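Local coordinates for protein vanadium-dependent haloperoxidase (Zobellia galactanivorans, PDB 4CIT) that is a bacterial vanadium-dependent iodoperoxidase, an enzyme that binds vanadate and probably uses peroxide to oxidise iodide, at residues V113-M117 against L137-W141; E118-R122 against A160-G164. All coordinates share one frame; numbering follows the deposited sequence.

Contact 1: residues V113-M117 against L137-W141; sequences VVAHM and LYMVW
Tyr-138 and Val-114 meet with their side chains crossed at about a right angle: the phenol reaches over from 137-141 and both methyls of the valine lie against its far end. CG1 of Val-114 sits 3.8 Å from OH of Tyr-138, while CG2 of Val-114 rests 3.9 Å from CE1 of Tyr-138. With CG1 anti to the backbone N (chi1 161°), CG2 of Val-114 is left to face the partner helix, where it also comes to 4.2 Å from CZ3 of Trp-141. Met-117 slides past Tyr-138 in the opposite direction. Its chain runs straight through chi2, which carries SD to 4.0 Å from CD1 of Leu-137; the bend at chi3 (-66°) then turns CE obliquely toward the tyrosine ring and the indole. Val-113 completes the apolar patch, its CG1 at the indole edge 4.2 Å from CH2 of Trp-141. No direct hydrogen bond links the two segments; instead a water donates to O of Val-114 (2.9 Å) and is hydrogen-bonded to OH of Tyr-138 (2.8 Å). A phenylalanine in place of Tyr-138 would probably leave this water without its phenolic partner and open a small gap beside the Val-114 methyls. The contact joins the two arms of a helical hairpin, 108-123 and 128-144; the axes of the two short segments run nearly antiparallel (160°), 13.1 Å apart at their closest, and large side chains fill the interface. Helix 146-167 borders it through Leu-157 on Val-114 and Phe-149, edge-to-face with Tyr-138; Ile-34 and Ile-36 pack on Trp-141.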
# COMPACT_ATOMS: atom_id res chain seq x y z
N VAL A 113 -1.77 2.08 -20.16
CA VAL A 113 -0.88 0.95 -19.80
C VAL A 113 0.59 1.30 -20.05
O VAL A 113 1.45 1.00 -19.24
CB VAL A 113 -1.27 -0.41 -20.43
CG1 VAL A 113 -0.29 -1.45 -19.94
CG2 VAL A 113 -2.73 -0.70 -20.02
N VAL A 114 0.86 1.98 -21.12
CA VAL A 114 2.23 2.38 -21.46
C VAL A 114 2.75 3.31 -20.39
O VAL A 114 3.86 3.15 -19.89
CB VAL A 114 2.25 3.11 -22.86
CG1 VAL A 114 3.50 3.94 -23.06
CG2 VAL A 114 2.24 2.10 -24.02
N ALA A 115 1.93 4.31 -20.02
CA ALA A 115 2.33 5.25 -18.91
C ALA A 115 2.62 4.50 -17.58
O ALA A 115 3.64 4.77 -16.89
CB ALA A 115 1.28 6.31 -18.75
N HIS A 116 1.71 3.58 -17.24
CA HIS A 116 1.81 2.80 -15.99
C HIS A 116 3.16 2.01 -15.98
O HIS A 116 3.92 2.05 -15.01
CB HIS A 116 0.63 1.89 -15.84
CG HIS A 116 0.55 1.24 -14.52
ND1 HIS A 116 1.36 0.19 -14.16
CD2 HIS A 116 -0.23 1.52 -13.43
CE1 HIS A 116 1.12 -0.12 -12.89
NE2 HIS A 116 0.14 0.66 -12.44
N MET A 117 3.44 1.29 -17.10
CA MET A 117 4.66 0.51 -17.14
C MET A 117 5.88 1.37 -17.10
O MET A 117 6.86 1.04 -16.45
CB MET A 117 4.68 -0.40 -18.38
CG MET A 117 3.61 -1.43 -18.38
SD MET A 117 3.68 -2.75 -19.69
CE MET A 117 3.40 -1.70 -21.12
N LEU A 137 4.44 -7.22 -24.68
CA LEU A 137 3.15 -6.58 -25.07
C LEU A 137 3.33 -5.71 -26.29
O LEU A 137 2.55 -5.76 -27.28
CB LEU A 137 2.63 -5.72 -23.93
CG LEU A 137 2.08 -6.56 -22.77
CD1 LEU A 137 1.74 -5.63 -21.60
CD2 LEU A 137 0.83 -7.27 -23.24
N TYR A 138 4.39 -4.94 -26.28
CA TYR A 138 4.64 -4.08 -27.41
C TYR A 138 4.72 -4.93 -28.73
O TYR A 138 4.28 -4.52 -29.82
CB TYR A 138 5.98 -3.33 -27.27
CG TYR A 138 5.98 -2.11 -26.39
CD1 TYR A 138 4.93 -1.80 -25.53
CD2 TYR A 138 7.10 -1.28 -26.39
CE1 TYR A 138 4.95 -0.60 -24.81
CE2 TYR A 138 7.17 -0.11 -25.56
CZ TYR A 138 6.07 0.20 -24.81
OH TYR A 138 6.14 1.34 -24.00
N MET A 139 5.39 -6.03 -28.65
CA MET A 139 5.60 -6.81 -29.87
C MET A 139 4.28 -7.26 -30.48
O MET A 139 4.08 -7.18 -31.71
CB MET A 139 6.55 -8.05 -29.56
CG MET A 139 6.78 -8.88 -30.76
SD MET A 139 7.74 -10.43 -30.27
CE MET A 139 9.18 -9.59 -29.87
N VAL A 140 3.29 -7.63 -29.66
CA VAL A 140 2.02 -8.08 -30.18
C VAL A 140 1.27 -6.86 -30.70
O VAL A 140 0.63 -6.88 -31.76
CB VAL A 140 1.19 -8.74 -29.09
CG1 VAL A 140 -0.26 -8.97 -29.59
CG2 VAL A 140 1.81 -10.08 -28.77
N TRP A 141 1.31 -5.76 -29.93
CA TRP A 141 0.54 -4.59 -30.35
C TRP A 141 1.05 -4.03 -31.67
O TRP A 141 0.22 -3.66 -32.54
CB TRP A 141 0.65 -3.50 -29.28
CG TRP A 141 -0.06 -3.80 -28.01
CD1 TRP A 141 -1.07 -4.67 -27.81
CD2 TRP A 141 0.25 -3.21 -26.70
NE1 TRP A 141 -1.41 -4.68 -26.44
CE2 TRP A 141 -0.63 -3.80 -25.76
CE3 TRP A 141 1.20 -2.30 -26.26
CZ2 TRP A 141 -0.63 -3.43 -24.40
CZ3 TRP A 141 1.19 -1.90 -24.88
CH2 TRP A 141 0.28 -2.50 -23.98
O HOH W 1 5.88 1.47 -21.21

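Contact 2: residues E118-R122 against A160-G164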
# COMPACT_ATOMS: atom_id res chain seq x y z
N GLU A 118 5.87 2.49 -17.84
CA GLU A 118 7.07 3.32 -17.87
C GLU A 118 7.39 3.91 -16.48
O GLU A 118 8.52 3.86 -16.01
CB GLU A 118 6.81 4.55 -18.82
CG GLU A 118 7.82 5.69 -18.75
CD GLU A 118 9.25 5.33 -19.09
OE1 GLU A 118 9.52 4.28 -19.66
OE2 GLU A 118 10.16 6.05 -18.60
N LEU A 119 6.37 4.41 -15.75
CA LEU A 119 6.63 4.94 -14.40
C LEU A 119 6.97 3.84 -13.42
O LEU A 119 7.86 4.05 -12.58
CB LEU A 119 5.47 5.78 -13.88
CG LEU A 119 5.34 7.01 -14.73
CD1 LEU A 119 4.21 7.77 -14.20
CD2 LEU A 119 6.54 7.93 -14.66
N SER A 120 6.32 2.71 -13.53
CA SER A 120 6.65 1.57 -12.70
C SER A 120 8.18 1.20 -12.86
O SER A 120 8.88 1.01 -11.89
CB SER A 120 5.83 0.40 -13.00
OG SER A 120 4.49 0.60 -12.61
N LYS A 121 8.65 1.15 -14.10
CA LYS A 121 10.04 0.90 -14.45
C LYS A 121 10.93 1.92 -13.80
O LYS A 121 11.96 1.54 -13.24
CB LYS A 121 10.24 0.94 -15.95
CG LYS A 121 11.59 0.57 -16.51
CD LYS A 121 11.79 1.27 -17.86
CE LYS A 121 12.15 2.73 -17.62
NZ LYS A 121 12.17 3.48 -18.93
N ARG A 122 10.59 3.20 -13.86
CA ARG A 122 11.41 4.21 -13.22
C ARG A 122 11.52 4.06 -11.70
O ARG A 122 12.55 4.46 -11.14
CB ARG A 122 10.92 5.59 -13.52
CG ARG A 122 10.95 5.97 -14.95
CD ARG A 122 10.65 7.45 -15.11
NE ARG A 122 10.19 7.73 -16.44
CZ ARG A 122 9.90 8.97 -16.84
NH1 ARG A 122 10.05 10.01 -15.99
NH2 ARG A 122 9.47 9.18 -18.08
N ALA A 160 3.62 10.15 -19.04
CA ALA A 160 4.55 9.67 -18.06
C ALA A 160 5.62 10.68 -17.79
O ALA A 160 6.05 10.84 -16.63
CB ALA A 160 5.21 8.35 -18.53
N ASP A 161 6.08 11.46 -18.81
CA ASP A 161 7.06 12.43 -18.55
C ASP A 161 6.49 13.53 -17.67
O ASP A 161 7.21 14.08 -16.84
CB ASP A 161 7.68 13.10 -19.81
CG ASP A 161 8.59 12.12 -20.63
OD1 ASP A 161 9.17 11.09 -20.07
OD2 ASP A 161 8.69 12.37 -21.85
N HIS A 162 5.24 13.90 -17.89
CA HIS A 162 4.64 14.97 -17.12
C HIS A 162 4.54 14.53 -15.67
O HIS A 162 4.87 15.28 -14.71
CB HIS A 162 3.32 15.45 -17.75
CG HIS A 162 2.57 16.44 -16.91
ND1 HIS A 162 2.76 17.79 -17.04
CD2 HIS A 162 1.60 16.29 -15.96
CE1 HIS A 162 1.99 18.44 -16.19
NE2 HIS A 162 1.25 17.55 -15.53
N ILE A 163 3.95 13.35 -15.50
CA ILE A 163 3.75 12.83 -14.17
C ILE A 163 5.11 12.58 -13.47
O ILE A 163 5.27 12.93 -12.26
CB ILE A 163 2.91 11.58 -14.20
CG1 ILE A 163 1.54 11.93 -14.81
CG2 ILE A 163 2.91 10.95 -12.81
CD1 ILE A 163 0.63 12.76 -13.95
N GLY A 164 6.09 12.15 -14.24
CA GLY A 164 7.48 11.99 -13.72
C GLY A 164 8.10 13.28 -13.16
O GLY A 164 8.74 13.27 -12.13
O HOH W 2 9.64 12.82 -16.39
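The guanidinium of Arg-122 is edged by Glu-118, Asp-161 across the contact and a water, all near its plane, while CD2 of Leu-119 lies over the rim of one face. NH2 of Arg-122 donates to OD1 of Asp-161 at 2.8 Å, a bent bond (138°) with the guanidinium and carboxylate planes turned 40° apart. NE of Arg-122 makes a straighter bond to the anti side of OE2 of Glu-118, 2.7 Å away, and NH1 donates to the water, itself a donor to O of Asp-161. Lys-121 NZ meets OE1 of Glu-118 on its syn side, completing a four-residue network in which an in-helix i to i+4 salt bridge, Glu-118 to Arg-122, is extended between helices by Asp-161. The Glu-118 chain bends at chi2, turning its carboxylate forward toward Lys-121 and Arg-122, while CG packs 3.7 Å from CB of Ala-160. Leu-119 crosses Ile-163 at about a right angle, its CD1 3.7 Å from CG2 of Ile-163. The small Ala-160 lets CA of Leu-119 come to 6.3 Å from its CA. Here the segments of helices 108-123 and 146-167 cross at -42°; Ala-72 of helix 59-80 touches both Leu-119 and Ile-163.

How the contacts relate
Both contacts use helix 108-123, contact 1 packing an earlier turn on helix 128-144 and contact 2 the next on helix 146-167. Their centres are about 13 Å apart, and they touch where O of Ala-115 lies near CB of Ala-160. Contact 1 is mostly buried and apolar, joining near-antiparallel helices through long side chains and a single water bridge. Contact 2 is only partly buried: its helix segments lie closer over small residues, with an aliphatic inner side and a salt-bridge network toward the outside. Helices 128-144 and 146-167 follow each other in the chain, and both pack on helix 108-123.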